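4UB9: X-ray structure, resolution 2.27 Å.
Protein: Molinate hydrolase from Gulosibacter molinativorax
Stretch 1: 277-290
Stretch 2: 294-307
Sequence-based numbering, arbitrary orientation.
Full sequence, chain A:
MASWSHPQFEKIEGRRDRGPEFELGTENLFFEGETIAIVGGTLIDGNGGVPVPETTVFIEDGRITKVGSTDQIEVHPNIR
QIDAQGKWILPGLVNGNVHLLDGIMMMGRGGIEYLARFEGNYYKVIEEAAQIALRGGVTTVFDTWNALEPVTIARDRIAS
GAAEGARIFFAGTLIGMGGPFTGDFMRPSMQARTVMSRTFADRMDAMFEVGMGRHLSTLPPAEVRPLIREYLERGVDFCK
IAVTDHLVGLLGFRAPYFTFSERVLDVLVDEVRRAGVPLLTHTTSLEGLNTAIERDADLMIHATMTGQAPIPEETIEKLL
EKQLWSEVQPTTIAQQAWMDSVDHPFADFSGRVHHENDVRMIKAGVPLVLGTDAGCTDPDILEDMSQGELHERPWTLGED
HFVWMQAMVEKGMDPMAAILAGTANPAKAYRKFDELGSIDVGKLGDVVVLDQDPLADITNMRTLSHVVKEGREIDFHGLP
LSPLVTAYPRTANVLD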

# COMPACT_ATOMS: atom_id res chain seq x y z
N VAL A 277 -8.59 -36.59 -21.57
CA VAL A 277 -8.98 -36.33 -20.18
C VAL A 277 -10.03 -35.25 -20.19
O VAL A 277 -10.13 -34.50 -21.14
CB VAL A 277 -7.80 -35.87 -19.29
CG1 VAL A 277 -6.69 -36.91 -19.29
CG2 VAL A 277 -7.26 -34.51 -19.71
N PRO A 278 -10.84 -35.18 -19.14
CA PRO A 278 -11.92 -34.20 -19.18
C PRO A 278 -11.40 -32.78 -19.15
O PRO A 278 -10.31 -32.50 -18.63
CB PRO A 278 -12.68 -34.47 -17.90
CG PRO A 278 -12.41 -35.88 -17.61
CD PRO A 278 -10.99 -36.11 -18.02
N LEU A 279 -12.19 -31.92 -19.73
CA LEU A 279 -11.86 -30.52 -19.89
C LEU A 279 -12.72 -29.68 -18.96
O LEU A 279 -13.96 -29.72 -19.06
CB LEU A 279 -12.14 -30.06 -21.32
CG LEU A 279 -12.15 -28.54 -21.52
CD1 LEU A 279 -10.73 -27.99 -21.43
CD2 LEU A 279 -12.75 -28.19 -22.87
N LEU A 280 -12.05 -28.91 -18.10
CA LEU A 280 -12.70 -27.97 -17.20
C LEU A 280 -12.40 -26.55 -17.57
O LEU A 280 -11.37 -26.27 -18.13
CB LEU A 280 -12.26 -28.17 -15.75
CG LEU A 280 -13.04 -29.20 -14.91
CD1 LEU A 280 -12.95 -30.58 -15.52
CD2 LEU A 280 -12.43 -29.25 -13.55
N THR A 281 -13.30 -25.65 -17.23
CA THR A 281 -13.13 -24.24 -17.48
C THR A 281 -13.32 -23.41 -16.23
O THR A 281 -14.05 -23.76 -15.35
CB THR A 281 -14.11 -23.73 -18.55
OG1 THR A 281 -15.44 -24.02 -18.15
CG2 THR A 281 -13.86 -24.38 -19.87
N HIS A 282 -12.61 -22.31 -16.16
CA HIS A 282 -12.82 -21.30 -15.16
C HIS A 282 -13.35 -20.10 -15.91
O HIS A 282 -12.72 -19.62 -16.82
CB HIS A 282 -11.50 -21.03 -14.46
CG HIS A 282 -11.41 -19.68 -13.82
ND1 HIS A 282 -11.66 -19.48 -12.49
CD2 HIS A 282 -11.07 -18.48 -14.32
CE1 HIS A 282 -11.49 -18.20 -12.20
NE2 HIS A 282 -11.13 -17.58 -13.29
N THR A 283 -14.54 -19.63 -15.55
CA THR A 283 -15.17 -18.51 -16.24
C THR A 283 -15.76 -17.50 -15.29
O THR A 283 -16.26 -17.85 -14.27
CB THR A 283 -16.23 -18.92 -17.30
OG1 THR A 283 -17.33 -19.58 -16.67
CG2 THR A 283 -15.63 -19.81 -18.33
N THR A 284 -15.65 -16.25 -15.66
CA THR A 284 -15.91 -15.16 -14.76
C THR A 284 -16.88 -14.15 -15.35
O THR A 284 -17.10 -13.10 -14.80
CB THR A 284 -14.53 -14.63 -14.31
OG1 THR A 284 -14.23 -15.16 -13.03
CG2 THR A 284 -14.42 -13.17 -14.28
N SER A 285 -17.44 -14.48 -16.49
CA SER A 285 -18.28 -13.54 -17.27
C SER A 285 -19.25 -14.29 -18.14
O SER A 285 -19.09 -15.48 -18.38
CB SER A 285 -17.43 -12.67 -18.22
OG SER A 285 -16.78 -13.48 -19.18
N LEU A 286 -20.28 -13.58 -18.62
CA LEU A 286 -21.29 -14.21 -19.51
C LEU A 286 -20.65 -14.72 -20.80
O LEU A 286 -20.92 -15.80 -21.26
CB LEU A 286 -22.35 -13.21 -19.88
CG LEU A 286 -23.26 -12.76 -18.74
CD1 LEU A 286 -24.30 -11.72 -19.22
CD2 LEU A 286 -23.95 -13.95 -18.12
N GLU A 287 -19.77 -13.91 -21.38
CA GLU A 287 -19.08 -14.30 -22.60
C GLU A 287 -18.12 -15.44 -22.36
O GLU A 287 -17.95 -16.31 -23.21
CB GLU A 287 -18.37 -13.11 -23.23
CG GLU A 287 -19.32 -12.24 -24.03
CD GLU A 287 -20.07 -13.04 -25.12
OE1 GLU A 287 -19.47 -13.61 -26.07
OE2 GLU A 287 -21.29 -13.13 -25.01
N GLY A 288 -17.54 -15.47 -21.18
CA GLY A 288 -16.70 -16.59 -20.81
C GLY A 288 -17.50 -17.87 -20.73
O GLY A 288 -17.10 -18.92 -21.21
N LEU A 289 -18.64 -17.78 -20.09
CA LEU A 289 -19.52 -18.91 -19.95
C LEU A 289 -19.94 -19.41 -21.34
O LEU A 289 -19.89 -20.58 -21.62
CB LEU A 289 -20.76 -18.51 -19.15
CG LEU A 289 -21.83 -19.58 -18.95
CD1 LEU A 289 -21.30 -20.86 -18.32
CD2 LEU A 289 -22.93 -19.01 -18.05
N ASN A 290 -20.36 -18.50 -22.17
CA ASN A 290 -20.78 -18.89 -23.51
C ASN A 290 -19.66 -19.60 -24.24
O ASN A 290 -19.86 -20.60 -24.89
CB ASN A 290 -21.22 -17.68 -24.33
CG ASN A 290 -21.69 -18.09 -25.71
OD1 ASN A 290 -22.73 -18.72 -25.88
ND2 ASN A 290 -20.92 -17.71 -26.73
N GLU A 294 -19.58 -23.39 -25.81
CA GLU A 294 -19.29 -23.63 -27.21
C GLU A 294 -18.11 -24.57 -27.44
O GLU A 294 -17.93 -25.06 -28.52
CB GLU A 294 -19.07 -22.30 -27.95
CG GLU A 294 -20.38 -21.57 -28.25
CD GLU A 294 -21.40 -22.41 -29.04
OE1 GLU A 294 -20.99 -23.04 -30.03
OE2 GLU A 294 -22.60 -22.43 -28.69
N ARG A 295 -17.30 -24.81 -26.41
CA ARG A 295 -16.24 -25.82 -26.46
C ARG A 295 -16.68 -27.15 -25.86
O ARG A 295 -15.86 -28.04 -25.66
CB ARG A 295 -15.00 -25.34 -25.71
CG ARG A 295 -14.39 -24.03 -26.19
CD ARG A 295 -14.02 -24.14 -27.61
NE ARG A 295 -13.16 -23.08 -28.12
CZ ARG A 295 -13.56 -21.84 -28.38
NH1 ARG A 295 -14.79 -21.43 -28.05
NH2 ARG A 295 -12.70 -21.01 -28.96
N ASP A 296 -17.96 -27.28 -25.54
CA ASP A 296 -18.48 -28.51 -24.93
C ASP A 296 -17.65 -28.96 -23.73
O ASP A 296 -17.27 -30.11 -23.60
CB ASP A 296 -18.57 -29.65 -25.97
CG ASP A 296 -19.53 -29.32 -27.12
OD1 ASP A 296 -20.71 -28.99 -26.88
OD2 ASP A 296 -19.10 -29.42 -28.28
N ALA A 297 -17.38 -28.03 -22.84
CA ALA A 297 -16.64 -28.33 -21.61
C ALA A 297 -17.32 -29.44 -20.84
O ALA A 297 -18.53 -29.49 -20.73
CB ALA A 297 -16.56 -27.10 -20.75
N ASP A 298 -16.52 -30.35 -20.32
CA ASP A 298 -17.03 -31.44 -19.48
C ASP A 298 -17.58 -30.92 -18.15
O ASP A 298 -18.52 -31.46 -17.60
CB ASP A 298 -15.93 -32.46 -19.21
CG ASP A 298 -15.52 -33.21 -20.47
OD1 ASP A 298 -16.23 -34.15 -20.81
OD2 ASP A 298 -14.56 -32.81 -21.15
N LEU A 299 -16.93 -29.91 -17.61
CA LEU A 299 -17.39 -29.30 -16.40
C LEU A 299 -16.98 -27.84 -16.35
O LEU A 299 -15.81 -27.51 -16.48
CB LEU A 299 -16.89 -30.06 -15.17
CG LEU A 299 -17.40 -29.49 -13.83
CD1 LEU A 299 -18.92 -29.60 -13.72
CD2 LEU A 299 -16.75 -30.22 -12.68
N MET A 300 -17.95 -26.99 -16.09
CA MET A 300 -17.74 -25.56 -15.99
C MET A 300 -17.77 -25.08 -14.53
O MET A 300 -18.83 -25.01 -13.89
CB MET A 300 -18.80 -24.86 -16.84
CG MET A 300 -18.58 -25.18 -18.31
SD MET A 300 -19.84 -24.53 -19.40
CE MET A 300 -21.20 -25.57 -18.88
N ILE A 301 -16.61 -24.70 -14.02
CA ILE A 301 -16.46 -24.28 -12.63
C ILE A 301 -17.03 -22.87 -12.42
O ILE A 301 -16.85 -21.96 -13.23
CB ILE A 301 -15.02 -24.35 -12.17
CG1 ILE A 301 -14.44 -25.73 -12.44
CG2 ILE A 301 -14.89 -24.02 -10.70
CD1 ILE A 301 -15.10 -26.87 -11.68
N HIS A 302 -17.76 -22.74 -11.33
CA HIS A 302 -18.51 -21.51 -10.93
C HIS A 302 -19.17 -20.82 -12.10
O HIS A 302 -18.94 -19.66 -12.39
CB HIS A 302 -17.77 -20.57 -9.97
CG HIS A 302 -16.38 -20.22 -10.38
ND1 HIS A 302 -16.10 -19.47 -11.50
CD2 HIS A 302 -15.20 -20.42 -9.75
CE1 HIS A 302 -14.79 -19.29 -11.59
NE2 HIS A 302 -14.22 -19.86 -10.54
N ALA A 303 -20.00 -21.60 -12.77
CA ALA A 303 -20.61 -21.20 -14.01
C ALA A 303 -21.45 -19.97 -13.83
O ALA A 303 -21.62 -19.18 -14.74
CB ALA A 303 -21.46 -22.33 -14.53
N THR A 304 -22.03 -19.84 -12.65
CA THR A 304 -22.95 -18.73 -12.37
C THR A 304 -22.26 -17.45 -11.92
O THR A 304 -22.93 -16.45 -11.64
CB THR A 304 -23.98 -19.12 -11.28
OG1 THR A 304 -23.28 -19.73 -10.19
CG2 THR A 304 -24.97 -20.08 -11.85
N MET A 305 -20.94 -17.51 -11.80
CA MET A 305 -20.17 -16.32 -11.49
C MET A 305 -19.94 -15.55 -12.80
O MET A 305 -19.08 -15.88 -13.58
CB MET A 305 -18.87 -16.66 -10.83
CG MET A 305 -18.18 -15.43 -10.29
SD MET A 305 -16.49 -15.81 -9.82
CE MET A 305 -16.76 -16.82 -8.35
N THR A 306 -20.75 -14.53 -13.04
CA THR A 306 -20.83 -13.90 -14.35
C THR A 306 -20.74 -12.40 -14.37
O THR A 306 -21.49 -11.74 -15.07
CB THR A 306 -22.13 -14.31 -15.09
OG1 THR A 306 -23.27 -13.87 -14.36
CG2 THR A 306 -22.18 -15.80 -15.23
N GLY A 307 -19.82 -11.85 -13.60
CA GLY A 307 -19.57 -10.41 -13.68
C GLY A 307 -20.71 -9.57 -13.14
O GLY A 307 -20.87 -8.40 -13.49
O HOH W 1 -16.65 -22.27 -16.25
O HOH W 2 -19.14 -18.07 -15.59
O HOH W 3 -20.45 -11.00 -17.55

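How does the contact begin at the start of stretch 1? Pro278 lays its CB 4.0 Å from CB of Asp298, and one residue later the backbone takes over. Leu279 N donates to Asp298 OD2 at 2.9 Å, nearly straight at 167°, so the carboxylate acts as an acceptor just ahead of the second strand. Leu279 O receives two weak bonds in return, from Asp298 N at 2.9 Å and Leu299 N at 3.3 Å. The Leu279 side chain, t at chi1, brings its CD2 to 4.5 Å from Ala297 CB.

What joins the two strands? They run parallel, with axes 23° apart, and Thr281 carries the ladder in both directions: its N donates to Leu299 O at 3.2 Å, and its O accepts from Ile301 N at 3.0 Å. Leu280, just before Thr281, contributes a CA-H...O contact from its CA to Leu299 O, also 3.2 Å. Leu280 and Leu299 share one face, where branched apolar side chains fill the space: Leu280 CG lies 4.0 Å from Leu299 CB, and Leu280 CD2 4.0 Å from Ile301 CD1. Thr281 and Met300 occupy the other face, where threonine's branched CB carries both a methyl and a hydroxyl. Its CG2 rests 3.9 Å from Ala297 CB, while its OG1 binds water 1, which also bonds Thr283 OG1 and donates to Ile301 O.

Why do two histidines meet without a hydrogen bond? His282 ND1 and His302 NE2 are 3.2 Å apart because both bind a metal, and a zinc ion touches this region; the name hydrolase fits a metal site. The rings are steeply inclined, at 82°. On its other nitrogen, His302 ND1 gives a weak bond to Thr283 O at 3.2 Å, tying the ring to the first stretch. Thr283 OG1 also binds water 2, which lies within hydrogen-bonding reach of Ala303 O and Met305 O, with more acceptors about it than it has protons. Thr284 OG1, by contrast, is buried here without a polar partner.

How does the helix join the contact? Ser285 caps it, its OG accepting from Gly288 N at 2.9 Å; a CB on Gly288 would clash with that oxygen. Water 3 accepts from Leu286 N and donates to Thr306 O, while Leu286 CD2 reaches Thr306 CB at 3.6 Å. Leu289 points toward stretch 2, setting CD1 4.1 Å from both Met300 SD and Ala303 CB. Asn290 O finally accepts from Glu294 N at 3.0 Å. Together the stretches bury 1008 Å², both sides summed.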